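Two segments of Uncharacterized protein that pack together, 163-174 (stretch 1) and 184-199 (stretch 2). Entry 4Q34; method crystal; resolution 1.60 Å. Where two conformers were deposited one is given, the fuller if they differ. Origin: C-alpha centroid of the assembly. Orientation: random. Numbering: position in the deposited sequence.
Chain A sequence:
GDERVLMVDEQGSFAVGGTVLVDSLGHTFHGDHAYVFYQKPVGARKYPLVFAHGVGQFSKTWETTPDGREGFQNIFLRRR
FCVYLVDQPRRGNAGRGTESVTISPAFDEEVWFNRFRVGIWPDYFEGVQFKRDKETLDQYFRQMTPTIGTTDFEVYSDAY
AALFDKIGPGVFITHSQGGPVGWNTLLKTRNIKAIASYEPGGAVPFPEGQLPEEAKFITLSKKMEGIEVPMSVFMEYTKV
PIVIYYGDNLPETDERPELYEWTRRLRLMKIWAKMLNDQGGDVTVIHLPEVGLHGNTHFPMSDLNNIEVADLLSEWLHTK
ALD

Stretch 1 163-174: LFDKIGPGVFIT
Stretch 2, residues 184-199: NTLLKTRNIKAIASYE

Two parallel β-strands, 170-174 and 192-198, run side by side with N-to-C directions 10° apart and axes approaching to 4.7 Å, and each is preceded by a helix and a turn. Gly170 pairs with Ile192, Phe172 with Ile195, Ile173 with Ala196 and Thr174 with Ser197. The contact buries 874 Å², both sides summed.

Gly170, Phe172 and Thr174 each use both backbone N and O on stretch 2, from Asn191, just ahead of the strand, to Tyr198. Gly170 N donates to Asn191 O (2.9 Å) and Gly170 O accepts from Lys193 N (2.7 Å); Phe172 N donates to Ala194 O (3.0 Å) and Phe172 O accepts from Ala196 N (2.9 Å); Thr174 N donates to Ala196 O (2.8 Å) and Thr174 O accepts from Tyr198 N (2.8 Å). Lys193, at phi/psi -85/-21, departs from extended geometry where stretch 2 carries one extra residue, so the register moves from Gly170-Ile192 to Phe172-Ile195.

Ahead of the strands, the helix 163-167 is tied to the 189-191 turn. Asn191 (chi1 m, chi2 -11°) sends ND2 to Phe164 O (2.9 Å), which also accepts from Gly168 N (3.1 Å). Thr189 (chi1 t) donates OG1 to Asp165 OD1 (2.7 Å) and accepts from Asn191 N at the same OG1 (3.1 Å). Asp165 (chi1 m) takes two waters: one joins OD1 (2.8 Å) to Arg190 N (2.8 Å), the other OD2 (2.7 Å) to Lys188 O (2.7 Å). Gly168, at 92/180, ends the helix where a CB would jam against the preceding carbonyl.

On the sheet face bearing Phe172, Ile192, Ile195, Thr174 and Ser197, Ile192 (m, t) sets CG1 3.6 Å from the Phe164 ring centroid, over its face, and CD1 4.0 Å from Phe172 CD2 (Phe172 chi1 t). Buried Thr174 OG1 (chi1 p) and Ser197 OG (chi1 t) hydrogen-bond at 2.8 Å. On the other face, Ile173 (m, m) packs CD1 against the small, buried Ala196 at CB (3.8 Å).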

# COMPACT_ATOMS: atom_id res chain seq x y z
N LEU A 163 1.39 17.05 2.71
CA LEU A 163 0.09 16.48 3.06
C LEU A 163 -0.69 17.39 4.00
O LEU A 163 -1.87 17.64 3.77
CB LEU A 163 0.27 15.13 3.74
CG LEU A 163 -1.00 14.45 4.24
CD1 LEU A 163 -2.05 14.33 3.13
CD2 LEU A 163 -0.62 13.07 4.84
N PHE A 164 -0.05 17.86 5.08
CA PHE A 164 -0.70 18.78 5.99
C PHE A 164 -1.09 20.08 5.30
O PHE A 164 -2.13 20.64 5.56
CB PHE A 164 0.16 19.06 7.22
CG PHE A 164 0.05 17.99 8.26
CD1 PHE A 164 -1.06 17.92 9.08
CD2 PHE A 164 1.01 17.02 8.38
CE1 PHE A 164 -1.21 16.91 10.02
CE2 PHE A 164 0.91 16.04 9.35
CZ PHE A 164 -0.22 15.98 10.15
N ASP A 165 -0.25 20.56 4.41
CA ASP A 165 -0.62 21.75 3.66
C ASP A 165 -1.86 21.56 2.82
O ASP A 165 -2.68 22.49 2.66
CB ASP A 165 0.55 22.20 2.80
CG ASP A 165 1.65 22.89 3.61
OD1 ASP A 165 1.47 23.17 4.82
OD2 ASP A 165 2.71 23.16 2.99
N LYS A 166 -2.01 20.38 2.25
CA LYS A 166 -3.13 20.03 1.41
C LYS A 166 -4.44 19.91 2.18
O LYS A 166 -5.46 20.45 1.76
CB LYS A 166 -2.86 18.73 0.67
CG LYS A 166 -3.95 18.21 -0.26
CD LYS A 166 -3.56 16.86 -0.86
CE LYS A 166 -4.71 16.22 -1.61
NZ LYS A 166 -5.10 17.04 -2.80
N ILE A 167 -4.43 19.16 3.28
CA ILE A 167 -5.66 18.80 3.96
C ILE A 167 -6.08 19.74 5.06
O ILE A 167 -7.20 19.62 5.59
CB ILE A 167 -5.63 17.36 4.50
CG1 ILE A 167 -4.63 17.19 5.66
CG2 ILE A 167 -5.31 16.42 3.37
CD1 ILE A 167 -4.75 15.81 6.30
N GLY A 168 -5.22 20.67 5.44
CA GLY A 168 -5.56 21.61 6.49
C GLY A 168 -5.13 21.16 7.87
O GLY A 168 -4.45 20.11 8.03
N PRO A 169 -5.42 22.01 8.87
CA PRO A 169 -4.99 21.73 10.23
C PRO A 169 -5.40 20.34 10.67
O PRO A 169 -6.55 19.94 10.46
CB PRO A 169 -5.69 22.82 11.04
CG PRO A 169 -5.70 23.98 10.09
CD PRO A 169 -6.02 23.35 8.75
N GLY A 170 -4.45 19.58 11.22
CA GLY A 170 -4.70 18.22 11.70
C GLY A 170 -3.75 17.82 12.80
O GLY A 170 -2.91 18.58 13.24
N VAL A 171 -3.89 16.59 13.21
CA VAL A 171 -3.10 16.03 14.28
C VAL A 171 -2.22 14.95 13.69
O VAL A 171 -2.68 14.12 12.90
CB VAL A 171 -4.02 15.40 15.37
CG1 VAL A 171 -3.20 14.73 16.45
CG2 VAL A 171 -4.97 16.43 15.94
N PHE A 172 -0.94 14.94 14.11
CA PHE A 172 0.06 14.02 13.59
C PHE A 172 0.31 12.96 14.64
O PHE A 172 0.67 13.29 15.79
CB PHE A 172 1.36 14.76 13.24
CG PHE A 172 2.23 14.12 12.17
CD1 PHE A 172 1.82 13.06 11.39
CD2 PHE A 172 3.49 14.65 11.92
CE1 PHE A 172 2.62 12.53 10.39
CE2 PHE A 172 4.31 14.13 10.91
CZ PHE A 172 3.88 13.06 10.17
N ILE A 173 0.05 11.71 14.27
CA ILE A 173 0.24 10.56 15.16
C ILE A 173 1.39 9.75 14.57
O ILE A 173 1.25 9.24 13.46
CB ILE A 173 -1.00 9.65 15.24
CG1 ILE A 173 -2.29 10.48 15.35
CG2 ILE A 173 -0.85 8.65 16.41
CD1 ILE A 173 -2.36 11.30 16.61
N THR A 174 2.48 9.60 15.32
CA THR A 174 3.71 9.01 14.81
C THR A 174 4.17 7.83 15.63
O THR A 174 3.72 7.61 16.77
CB THR A 174 4.86 10.04 14.72
OG1 THR A 174 5.31 10.42 16.02
CG2 THR A 174 4.41 11.29 13.92
N ASN A 184 10.62 17.01 12.49
CA ASN A 184 11.03 17.75 11.30
C ASN A 184 9.84 18.42 10.58
O ASN A 184 9.93 19.56 10.11
CB ASN A 184 11.81 16.83 10.34
CG ASN A 184 13.28 16.69 10.71
OD1 ASN A 184 14.06 17.56 10.43
ND2 ASN A 184 13.64 15.62 11.40
N THR A 185 8.74 17.68 10.48
CA THR A 185 7.58 18.14 9.74
C THR A 185 7.00 19.40 10.43
O THR A 185 6.51 20.32 9.74
CB THR A 185 6.53 17.05 9.64
OG1 THR A 185 7.11 15.85 9.13
CG2 THR A 185 5.38 17.46 8.72
N LEU A 186 7.05 19.46 11.76
CA LEU A 186 6.54 20.60 12.49
C LEU A 186 7.16 21.94 12.03
O LEU A 186 6.50 22.99 12.04
CB LEU A 186 6.73 20.39 14.02
CG LEU A 186 6.09 21.44 14.93
CD1 LEU A 186 4.57 21.33 14.89
CD2 LEU A 186 6.55 21.28 16.38
N LEU A 187 8.41 21.90 11.58
CA LEU A 187 9.16 23.06 11.19
C LEU A 187 8.85 23.47 9.77
O LEU A 187 9.42 24.46 9.27
CB LEU A 187 10.66 22.74 11.27
CG LEU A 187 11.13 22.21 12.64
CD1 LEU A 187 12.63 22.01 12.55
CD2 LEU A 187 10.80 23.21 13.74
N LYS A 188 7.96 22.74 9.10
CA LYS A 188 7.70 22.88 7.66
C LYS A 188 6.27 23.15 7.27
O LYS A 188 5.98 23.28 6.09
CB LYS A 188 8.05 21.56 6.94
CG LYS A 188 9.48 21.23 7.03
CD LYS A 188 9.78 19.98 6.25
CE LYS A 188 11.27 19.87 6.27
NZ LYS A 188 11.80 18.81 5.42
N THR A 189 5.38 23.20 8.25
CA THR A 189 3.97 23.43 7.98
C THR A 189 3.37 24.15 9.17
O THR A 189 3.84 23.98 10.29
CB THR A 189 3.23 22.12 7.68
OG1 THR A 189 1.85 22.41 7.42
CG2 THR A 189 3.25 21.17 8.87
N ARG A 190 2.35 24.98 8.90
CA ARG A 190 1.52 25.61 9.91
C ARG A 190 0.39 24.71 10.39
O ARG A 190 -0.22 24.98 11.43
CB ARG A 190 0.90 26.90 9.33
CG ARG A 190 1.87 28.07 9.22
CD ARG A 190 2.04 28.82 10.54
NE ARG A 190 0.91 29.70 10.84
CZ ARG A 190 0.80 30.39 11.97
NH1 ARG A 190 1.75 30.32 12.89
NH2 ARG A 190 -0.26 31.16 12.17
N ASN A 191 0.14 23.63 9.67
CA ASN A 191 -1.08 22.85 9.81
C ASN A 191 -1.00 21.62 10.75
O ASN A 191 -1.90 20.78 10.74
CB ASN A 191 -1.56 22.43 8.46
CG ASN A 191 -2.31 23.55 7.75
OD1 ASN A 191 -2.63 24.58 8.38
ND2 ASN A 191 -2.67 23.34 6.50
N ILE A 192 0.05 21.52 11.55
CA ILE A 192 0.08 20.51 12.63
C ILE A 192 -0.42 21.15 13.92
O ILE A 192 0.21 22.04 14.50
CB ILE A 192 1.48 19.89 12.82
CG1 ILE A 192 1.76 18.95 11.66
CG2 ILE A 192 1.53 19.10 14.14
CD1 ILE A 192 3.23 18.62 11.48
N LYS A 193 -1.57 20.68 14.39
CA LYS A 193 -2.16 21.23 15.60
C LYS A 193 -1.59 20.59 16.90
O LYS A 193 -1.74 21.16 17.97
CB LYS A 193 -3.69 21.04 15.60
CG LYS A 193 -4.46 21.83 14.53
CD LYS A 193 -4.58 23.29 14.89
CE LYS A 193 -5.52 23.52 16.08
NZ LYS A 193 -5.74 24.98 16.25
N ALA A 194 -1.04 19.39 16.77
CA ALA A 194 -0.63 18.56 17.91
C ALA A 194 0.05 17.34 17.36
O ALA A 194 -0.16 16.94 16.21
CB ALA A 194 -1.81 18.15 18.80
N ILE A 195 0.86 16.74 18.21
CA ILE A 195 1.58 15.53 17.84
C ILE A 195 1.47 14.54 19.00
O ILE A 195 1.78 14.92 20.13
CB ILE A 195 3.08 15.77 17.59
CG1 ILE A 195 3.31 16.76 16.46
CG2 ILE A 195 3.78 14.45 17.29
CD1 ILE A 195 4.74 17.24 16.34
N ALA A 196 1.03 13.32 18.68
CA ALA A 196 1.11 12.18 19.59
C ALA A 196 2.09 11.19 18.99
O ALA A 196 1.92 10.77 17.84
CB ALA A 196 -0.25 11.51 19.76
N SER A 197 3.05 10.75 19.79
CA SER A 197 4.06 9.83 19.30
C SER A 197 4.18 8.59 20.17
O SER A 197 4.34 8.70 21.42
CB SER A 197 5.42 10.53 19.18
OG SER A 197 6.35 9.72 18.49
N TYR A 198 4.13 7.43 19.52
CA TYR A 198 4.32 6.15 20.18
C TYR A 198 5.79 5.74 20.07
O TYR A 198 6.32 5.61 18.94
CB TYR A 198 3.42 5.04 19.61
CG TYR A 198 1.99 5.30 19.95
CD1 TYR A 198 1.44 4.87 21.16
CD2 TYR A 198 1.23 6.08 19.14
CE1 TYR A 198 0.16 5.20 21.52
CE2 TYR A 198 -0.06 6.42 19.46
CZ TYR A 198 -0.61 5.96 20.66
OH TYR A 198 -1.90 6.30 21.03
N GLU A 199 6.45 5.60 21.21
CA GLU A 199 7.84 5.14 21.27
C GLU A 199 8.75 5.79 20.21
O GLU A 199 9.39 5.09 19.43
CB GLU A 199 7.94 3.62 21.16
CG GLU A 199 7.16 2.94 22.28
CD GLU A 199 7.88 1.79 22.95
OE1 GLU A 199 8.84 1.24 22.37
OE2 GLU A 199 7.45 1.39 24.08
O HOH W 1 1.51 25.54 6.29
O HOH W 2 4.34 24.67 4.45